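Local coordinates for core protein VP7 (Bluetongue virus, PDB 1BVP) that assembles into trimers, 260 of which coat the VP3 scaffold of the virus core and so help form the inner capsid, with a role in host cell surface receptor binding, at residues E60-C65 against S314-V319; M64-M69 against P82-H87. All blocks are in the same frame, centred on the assembly; numbering follows the deposited sequence.

Contact 1. Residues E60-C65 against S314-V319; sequences EMFFMC and STLADV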
ATOM      1  N   GLU A  60      21.142  25.663 -14.902  1.00 22.13           N
ATOM      2  CA  GLU A  60      20.698  25.701 -16.287  1.00 19.27           C
ATOM      3  C   GLU A  60      20.065  24.364 -16.720  1.00 12.29           C
ATOM      4  O   GLU A  60      19.032  24.347 -17.397  1.00 11.43           O
ATOM      5  CB  GLU A  60      21.893  26.091 -17.152  1.00 27.10           C
ATOM      6  CG  GLU A  60      21.552  26.496 -18.547  1.00 39.35           C
ATOM      7  CD  GLU A  60      21.369  27.978 -18.692  1.00 48.37           C
ATOM      8  OE1 GLU A  60      21.030  28.643 -17.658  1.00 45.91           O
ATOM      9  OE2 GLU A  60      21.562  28.447 -19.860  1.00 51.70           O
ATOM     10  N   MET A  61      20.661  23.244 -16.310  1.00  9.77           N
ATOM     11  CA  MET A  61      20.103  21.939 -16.669  1.00 11.71           C
ATOM     12  C   MET A  61      18.794  21.718 -15.924  1.00 15.52           C
ATOM     13  O   MET A  61      17.821  21.204 -16.496  1.00 15.64           O
ATOM     14  CB  MET A  61      21.057  20.802 -16.340  1.00 10.02           C
ATOM     15  CG  MET A  61      20.484  19.465 -16.777  1.00 13.63           C
ATOM     16  SD  MET A  61      21.605  18.088 -16.549  1.00 17.14           S
ATOM     17  CE  MET A  61      22.149  17.988 -18.214  1.00 19.30           C
ATOM     18  N   PHE A  62      18.779  22.107 -14.645  1.00 14.46           N
ATOM     19  CA  PHE A  62      17.579  21.986 -13.845  1.00  9.27           C
ATOM     20  C   PHE A  62      16.453  22.814 -14.469  1.00 10.62           C
ATOM     21  O   PHE A  62      15.302  22.356 -14.540  1.00 16.17           O
ATOM     22  CB  PHE A  62      17.796  22.427 -12.408  1.00 12.22           C
ATOM     23  CG  PHE A  62      16.556  22.300 -11.582  1.00 14.45           C
ATOM     24  CD1 PHE A  62      16.098  21.040 -11.197  1.00 14.80           C
ATOM     25  CD2 PHE A  62      15.773  23.416 -11.302  1.00 15.17           C
ATOM     26  CE1 PHE A  62      14.870  20.890 -10.556  1.00 17.10           C
ATOM     27  CE2 PHE A  62      14.541  23.283 -10.663  1.00 16.31           C
ATOM     28  CZ  PHE A  62      14.085  22.020 -10.291  1.00 16.05           C
ATOM     29  N   PHE A  63      16.772  24.021 -14.940  1.00  7.36           N
ATOM     30  CA  PHE A  63      15.752  24.847 -15.563  1.00  3.16           C
ATOM     31  C   PHE A  63      15.207  24.197 -16.807  1.00  6.70           C
ATOM     32  O   PHE A  63      14.034  24.364 -17.126  1.00 11.55           O
ATOM     33  CB  PHE A  63      16.278  26.217 -15.887  1.00  5.88           C
ATOM     34  CG  PHE A  63      16.626  27.027 -14.679  1.00 16.01           C
ATOM     35  CD1 PHE A  63      16.002  26.791 -13.452  1.00 17.21           C
ATOM     36  CD2 PHE A  63      17.583  28.040 -14.761  1.00 15.93           C
ATOM     37  CE1 PHE A  63      16.328  27.555 -12.331  1.00 18.31           C
ATOM     38  CE2 PHE A  63      17.910  28.802 -13.643  1.00 16.72           C
ATOM     39  CZ  PHE A  63      17.288  28.566 -12.428  1.00 16.63           C
ATOM     40  N   MET A  64      16.033  23.393 -17.479  1.00 10.57           N
ATOM     41  CA  MET A  64      15.589  22.711 -18.692  1.00 10.19           C
ATOM     42  C   MET A  64      14.559  21.665 -18.287  1.00  9.36           C
ATOM     43  O   MET A  64      13.552  21.473 -18.950  1.00 11.68           O
ATOM     44  CB  MET A  64      16.768  22.038 -19.400  1.00  8.49           C
ATOM     45  CG  MET A  64      16.322  21.246 -20.599  1.00 10.40           C
ATOM     46  SD  MET A  64      17.569  20.230 -21.322  1.00 14.68           S
ATOM     47  CE  MET A  64      17.925  18.981 -20.032  1.00 10.36           C
ATOM     48  N   CYS A  65      14.828  20.984 -17.184  1.00 11.73           N
ATOM     49  CA  CYS A  65      13.918  19.977 -16.675  1.00 10.05           C
ATOM     50  C   CYS A  65      12.612  20.616 -16.200  1.00 14.98           C
ATOM     51  O   CYS A  65      11.512  20.115 -16.509  1.00 10.35           O
ATOM     52  CB  CYS A  65      14.591  19.265 -15.549  1.00 10.54           C
ATOM     53  SG  CYS A  65      15.834  18.147 -16.152  1.00  8.20           S
ATOM     54  N   SER A 314       7.177  14.463  -9.047  1.00 10.11           N
ATOM     55  CA  SER A 314       7.966  13.546  -8.231  1.00  7.02           C
ATOM     56  C   SER A 314       9.332  13.315  -8.872  1.00 11.30           C
ATOM     57  O   SER A 314      10.373  13.355  -8.198  1.00 17.67           O
ATOM     58  CB  SER A 314       7.229  12.220  -8.072  1.00  9.29           C
ATOM     59  OG  SER A 314       7.926  11.422  -7.137  1.00  9.88           O
ATOM     60  N   THR A 315       9.328  13.081 -10.182  1.00  8.90           N
ATOM     61  CA  THR A 315      10.566  12.914 -10.915  1.00  8.87           C
ATOM     62  C   THR A 315      11.386  14.215 -10.832  1.00  9.40           C
ATOM     63  O   THR A 315      12.590  14.179 -10.541  1.00 10.73           O
ATOM     64  CB  THR A 315      10.281  12.569 -12.373  1.00 12.83           C
ATOM     65  OG1 THR A 315       9.454  11.408 -12.410  1.00 19.62           O
ATOM     66  CG2 THR A 315      11.576  12.252 -13.127  1.00  9.82           C
ATOM     67  N   LEU A 316      10.751  15.365 -11.051  1.00  4.41           N
ATOM     68  CA  LEU A 316      11.485  16.627 -10.956  1.00  4.24           C
ATOM     69  C   LEU A 316      12.122  16.787  -9.574  1.00  9.21           C
ATOM     70  O   LEU A 316      13.223  17.349  -9.455  1.00 14.18           O
ATOM     71  CB  LEU A 316      10.592  17.817 -11.267  1.00  5.49           C
ATOM     72  CG  LEU A 316      11.246  19.202 -11.292  1.00  9.31           C
ATOM     73  CD1 LEU A 316      12.153  19.309 -12.498  1.00 10.09           C
ATOM     74  CD2 LEU A 316      10.157  20.288 -11.399  1.00  8.10           C
ATOM     75  N   ALA A 317      11.480  16.245  -8.538  1.00  9.77           N
ATOM     76  CA  ALA A 317      12.039  16.339  -7.179  1.00  9.79           C
ATOM     77  C   ALA A 317      13.309  15.530  -7.116  1.00 11.63           C
ATOM     78  O   ALA A 317      14.279  15.929  -6.458  1.00 16.50           O
ATOM     79  CB  ALA A 317      11.079  15.852  -6.161  1.00  7.13           C
ATOM     80  N   ASP A 318      13.309  14.378  -7.779  1.00  9.84           N
ATOM     81  CA  ASP A 318      14.519  13.558  -7.792  1.00 13.96           C
ATOM     82  C   ASP A 318      15.640  14.284  -8.530  1.00 16.34           C
ATOM     83  O   ASP A 318      16.784  14.275  -8.079  1.00 14.05           O
ATOM     84  CB  ASP A 318      14.270  12.234  -8.462  1.00 10.44           C
ATOM     85  CG  ASP A 318      13.365  11.341  -7.663  1.00 11.29           C
ATOM     86  OD1 ASP A 318      13.348  11.429  -6.411  1.00 16.06           O
ATOM     87  OD2 ASP A 318      12.716  10.507  -8.314  1.00 14.53           O
ATOM     88  N   VAL A 319      15.311  14.922  -9.657  1.00 16.18           N
ATOM     89  CA  VAL A 319      16.307  15.680 -10.406  1.00 11.66           C
ATOM     90  C   VAL A 319      16.857  16.782  -9.505  1.00 12.84           C
ATOM     91  O   VAL A 319      18.069  16.965  -9.417  1.00 14.82           O
ATOM     92  CB  VAL A 319      15.722  16.319 -11.684  1.00 11.84           C
ATOM     93  CG1 VAL A 319      16.737  17.291 -12.289  1.00  9.12           C
ATOM     94  CG2 VAL A 319      15.379  15.240 -12.692  1.00  7.54           C
TER
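The hydroxyl oxygen of S314 is the best-held polar atom here, hydrogen-bonded to two side-chain atoms, E266 OE1 and N269 OD1, both on helix 263-271. One turn on, D318 reaches off the same helix to form a salt bridge with R111 of a neighbouring subunit. These polar groups sit away from helix 60-65, and what faces that helix is apolar. The two helical segments run almost exactly antiparallel, 176° between their directions, with axes 10.6 Å apart at closest approach. F62 stands opposite V319 and C65 opposite L316, so each helix presents two residues spaced three apart, and each of the four touches both of those across from it.

F62 and L316 share the reaching. Each has CG anti to the backbone N (chi1 -180° for F62, -176° for L316), which carries the side chain across even though CB itself does not point at the partner helix. The ring side of F62 bearing CD1 and CE1 comes forward: CE1 lies 3.7 Å from L316 CD1, while V319 CG1 sits at the ring edge, 4.0 Å from F62 CD1. L316 crosses F62 at about a right angle. Its CD1 branch thereby drops between the ring and C65, and C65 CB is 3.9 Å from L316 CD1. The sulfur closes the set, C65 SG lying 4.1 Å from V319 CG1. C65 also touches C15 of helix 2-15, so a third helix borders this junction.

All four residues are buried and the fit is purely van der Waals, two antiparallel helices packed side by side, part of the core of VP7's helical domain, where helices from before and after the beta domain in the chain pack together.

Contact 2. Residues M64-M69 against P82-H87; sequences MCLDMM and PDYTQH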
ATOM      1  N   MET A  64      16.033  23.393 -17.479  1.00 10.57           N
ATOM      2  CA  MET A  64      15.589  22.711 -18.692  1.00 10.19           C
ATOM      3  C   MET A  64      14.559  21.665 -18.287  1.00  9.36           C
ATOM      4  O   MET A  64      13.552  21.473 -18.950  1.00 11.68           O
ATOM      5  CB  MET A  64      16.768  22.038 -19.400  1.00  8.49           C
ATOM      6  CG  MET A  64      16.322  21.246 -20.599  1.00 10.40           C
ATOM      7  SD  MET A  64      17.569  20.230 -21.322  1.00 14.68           S
ATOM      8  CE  MET A  64      17.925  18.981 -20.032  1.00 10.36           C
ATOM      9  N   CYS A  65      14.828  20.984 -17.184  1.00 11.73           N
ATOM     10  CA  CYS A  65      13.918  19.977 -16.675  1.00 10.05           C
ATOM     11  C   CYS A  65      12.612  20.616 -16.200  1.00 14.98           C
ATOM     12  O   CYS A  65      11.512  20.115 -16.509  1.00 10.35           O
ATOM     13  CB  CYS A  65      14.591  19.265 -15.549  1.00 10.54           C
ATOM     14  SG  CYS A  65      15.834  18.147 -16.152  1.00  8.20           S
ATOM     15  N   LEU A  66      12.730  21.740 -15.490  1.00 13.59           N
ATOM     16  CA  LEU A  66      11.560  22.473 -15.032  1.00 11.26           C
ATOM     17  C   LEU A  66      10.696  22.864 -16.239  1.00 15.57           C
ATOM     18  O   LEU A  66       9.480  22.648 -16.247  1.00 17.67           O
ATOM     19  CB  LEU A  66      11.992  23.705 -14.258  1.00 13.10           C
ATOM     20  CG  LEU A  66      10.913  24.584 -13.609  1.00 15.33           C
ATOM     21  CD1 LEU A  66       9.887  23.772 -12.855  1.00 12.43           C
ATOM     22  CD2 LEU A  66      11.606  25.546 -12.657  1.00 11.51           C
ATOM     23  N   ASP A  67      11.324  23.376 -17.292  1.00 16.91           N
ATOM     24  CA  ASP A  67      10.579  23.760 -18.494  1.00 17.30           C
ATOM     25  C   ASP A  67       9.836  22.592 -19.089  1.00 17.88           C
ATOM     26  O   ASP A  67       8.695  22.722 -19.528  1.00 20.43           O
ATOM     27  CB  ASP A  67      11.514  24.311 -19.578  1.00 20.62           C
ATOM     28  CG  ASP A  67      11.717  25.808 -19.479  1.00 22.87           C
ATOM     29  OD1 ASP A  67      10.902  26.497 -18.828  1.00 26.13           O
ATOM     30  OD2 ASP A  67      12.697  26.304 -20.065  1.00 23.23           O
ATOM     31  N   MET A  68      10.519  21.457 -19.144  1.00 18.40           N
ATOM     32  CA  MET A  68       9.958  20.252 -19.719  1.00 15.62           C
ATOM     33  C   MET A  68       8.823  19.693 -18.896  1.00 17.59           C
ATOM     34  O   MET A  68       7.824  19.242 -19.456  1.00 22.75           O
ATOM     35  CB  MET A  68      11.054  19.226 -19.915  1.00 18.42           C
ATOM     36  CG  MET A  68      12.019  19.623 -21.013  1.00 17.82           C
ATOM     37  SD  MET A  68      13.219  18.348 -21.349  1.00 19.05           S
ATOM     38  CE  MET A  68      13.717  18.905 -22.948  1.00 17.21           C
ATOM     39  N   MET A  69       8.968  19.731 -17.571  1.00 15.96           N
ATOM     40  CA  MET A  69       7.923  19.269 -16.659  1.00  8.12           C
ATOM     41  C   MET A  69       6.677  20.183 -16.841  1.00 12.15           C
ATOM     42  O   MET A  69       5.596  19.700 -17.151  1.00 10.01           O
ATOM     43  CB  MET A  69       8.456  19.327 -15.228  1.00 12.74           C
ATOM     44  CG  MET A  69       7.508  18.843 -14.114  1.00 16.29           C
ATOM     45  SD  MET A  69       6.465  20.167 -13.445  1.00 17.67           S
ATOM     46  CE  MET A  69       4.865  19.429 -13.477  1.00  8.74           C
ATOM     47  N   PRO A  82      13.287  35.570 -10.262  1.00 22.08           N
ATOM     48  CA  PRO A  82      14.137  36.548 -10.962  1.00 26.45           C
ATOM     49  C   PRO A  82      15.270  35.801 -11.706  1.00 28.78           C
ATOM     50  O   PRO A  82      15.920  36.354 -12.582  1.00 31.57           O
ATOM     51  CB  PRO A  82      14.693  37.402  -9.812  1.00 20.43           C
ATOM     52  CG  PRO A  82      14.784  36.436  -8.649  1.00 16.59           C
ATOM     53  CD  PRO A  82      13.501  35.602  -8.798  1.00 20.75           C
ATOM     54  N   ASP A  83      15.449  34.524 -11.369  1.00 28.04           N
ATOM     55  CA  ASP A  83      16.490  33.684 -11.933  1.00 23.48           C
ATOM     56  C   ASP A  83      16.010  32.762 -13.015  1.00 23.46           C
ATOM     57  O   ASP A  83      16.791  32.334 -13.855  1.00 31.35           O
ATOM     58  CB  ASP A  83      17.153  32.854 -10.823  1.00 19.27           C
ATOM     59  CG  ASP A  83      17.907  33.718  -9.824  1.00 28.42           C
ATOM     60  OD1 ASP A  83      18.173  34.909 -10.131  1.00 37.45           O
ATOM     61  OD2 ASP A  83      18.230  33.229  -8.719  1.00 30.52           O
ATOM     62  N   TYR A  84      14.725  32.444 -13.002  1.00 22.03           N
ATOM     63  CA  TYR A  84      14.179  31.525 -13.984  1.00 17.91           C
ATOM     64  C   TYR A  84      12.987  32.111 -14.680  1.00 20.83           C
ATOM     65  O   TYR A  84      12.095  32.702 -14.051  1.00 28.57           O
ATOM     66  CB  TYR A  84      13.786  30.208 -13.306  1.00 14.68           C
ATOM     67  CG  TYR A  84      12.826  29.340 -14.105  1.00 19.13           C
ATOM     68  CD1 TYR A  84      13.282  28.525 -15.146  1.00 19.84           C
ATOM     69  CD2 TYR A  84      11.459  29.339 -13.838  1.00 18.06           C
ATOM     70  CE1 TYR A  84      12.412  27.736 -15.902  1.00 15.05           C
ATOM     71  CE2 TYR A  84      10.575  28.545 -14.603  1.00 18.18           C
ATOM     72  CZ  TYR A  84      11.066  27.753 -15.633  1.00 15.80           C
ATOM     73  OH  TYR A  84      10.207  27.023 -16.425  1.00 10.38           O
ATOM     74  N   THR A  85      12.955  31.917 -15.988  1.00 22.53           N
ATOM     75  CA  THR A  85      11.835  32.377 -16.788  1.00 22.73           C
ATOM     76  C   THR A  85      11.403  31.208 -17.651  1.00 21.09           C
ATOM     77  O   THR A  85      12.202  30.636 -18.374  1.00 29.79           O
ATOM     78  CB  THR A  85      12.229  33.570 -17.643  1.00 26.90           C
ATOM     79  OG1 THR A  85      12.851  34.545 -16.789  1.00 38.67           O
ATOM     80  CG2 THR A  85      10.993  34.193 -18.298  1.00 19.55           C
ATOM     81  N   GLN A  86      10.156  30.806 -17.529  1.00 16.37           N
ATOM     82  CA  GLN A  86       9.665  29.683 -18.297  1.00 15.90           C
ATOM     83  C   GLN A  86       9.658  29.966 -19.797  1.00 18.38           C
ATOM     84  O   GLN A  86       9.185  31.010 -20.232  1.00 23.95           O
ATOM     85  CB  GLN A  86       8.272  29.291 -17.787  1.00 12.13           C
ATOM     86  CG  GLN A  86       7.492  28.301 -18.644  1.00 19.32           C
ATOM     87  CD  GLN A  86       6.166  27.901 -18.019  1.00 20.86           C
ATOM     88  OE1 GLN A  86       5.690  28.551 -17.085  1.00 27.01           O
ATOM     89  NE2 GLN A  86       5.565  26.837 -18.523  1.00 19.61           N
ATOM     90  N   HIS A  87      10.138  28.995 -20.574  1.00 22.72           N
ATOM     91  CA  HIS A  87      10.196  29.080 -22.030  1.00 23.48           C
ATOM     92  C   HIS A  87       9.137  28.251 -22.629  1.00 24.74           C
ATOM     93  O   HIS A  87       9.292  27.050 -22.737  1.00 29.57           O
ATOM     94  CB  HIS A  87      11.540  28.598 -22.549  1.00 25.59           C
ATOM     95  CG  HIS A  87      12.673  29.411 -22.035  1.00 34.37           C
ATOM     96  ND1 HIS A  87      13.052  30.599 -22.626  1.00 40.08           N
ATOM     97  CD2 HIS A  87      13.389  29.312 -20.886  1.00 38.72           C
ATOM     98  CE1 HIS A  87      13.938  31.208 -21.853  1.00 45.84           C
ATOM     99  NE2 HIS A  87      14.160  30.448 -20.793  1.00 45.59           N
TER
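The Y84 ring is sandwiched. L66 CD2 sits over the middle of one face, 3.7 Å from the centroid of the Y84 ring and only 13° off its normal, a CH-pi contact. On the opposite face the backbone N of Q86, from the ring's own loop, lies above the plane and offset toward the rim. At the ring edge is D67 OD1. The imidazole of H87 is also met at its edge: D67 OD2 lies in the ring plane, 3.2 Å from H87 CD2, with carboxylate and ring nearly perpendicular (86°).

D67 thus works with both oxygens. OD1 accepts two hydrogen bonds, from Y84 OH at 2.6 Å and from the backbone N of H87 at 3.1 Å, the latter nearly straight (167°). Both donors approach from above the carboxylate plane. OD2 turns to other partners, a salt bridge to R46 and a hydrogen bond with Y40 OH. Four polar groups therefore grip a buried carboxylate, and the arginine would probably favour its charged form.

L66 and Y84 each have CG anti to the backbone N, so the leucine branch extends from the helix and the tyrosine reaches back to it, hydroxyl first. Q86 adds its aliphatic part, with CG 3.9 Å from D67 OD1, while its amide bonds to the backbone at V77 and I75.

This is the long connection from helix 55-73 to the short helix 90-94, passing obliquely across the flank of the first helix in the helical domain and held to it by D67 and by L66 against the tyrosine ring.

In the fold
Both contacts start from helix 55-73 and share M64 and C65, with centres about 9 Å apart. Contact 2 is local in sequence, its segments 13 residues apart at their closest ends, whereas contact 1 spans 249 residues, including the beta strands, to reach helix 304-323. Helix 55-73 thus pairs with that late helix and with the loop 82-87. The two contacts meet directly: the F63 ring lies against Y84, with F63 CD1 3.6 Å from Y84 CD1, and L316 CD2 rests 3.8 Å from L66 CD1. Together they join early and late parts of the chain into one helical domain, which touches a neighbouring subunit at contact 1.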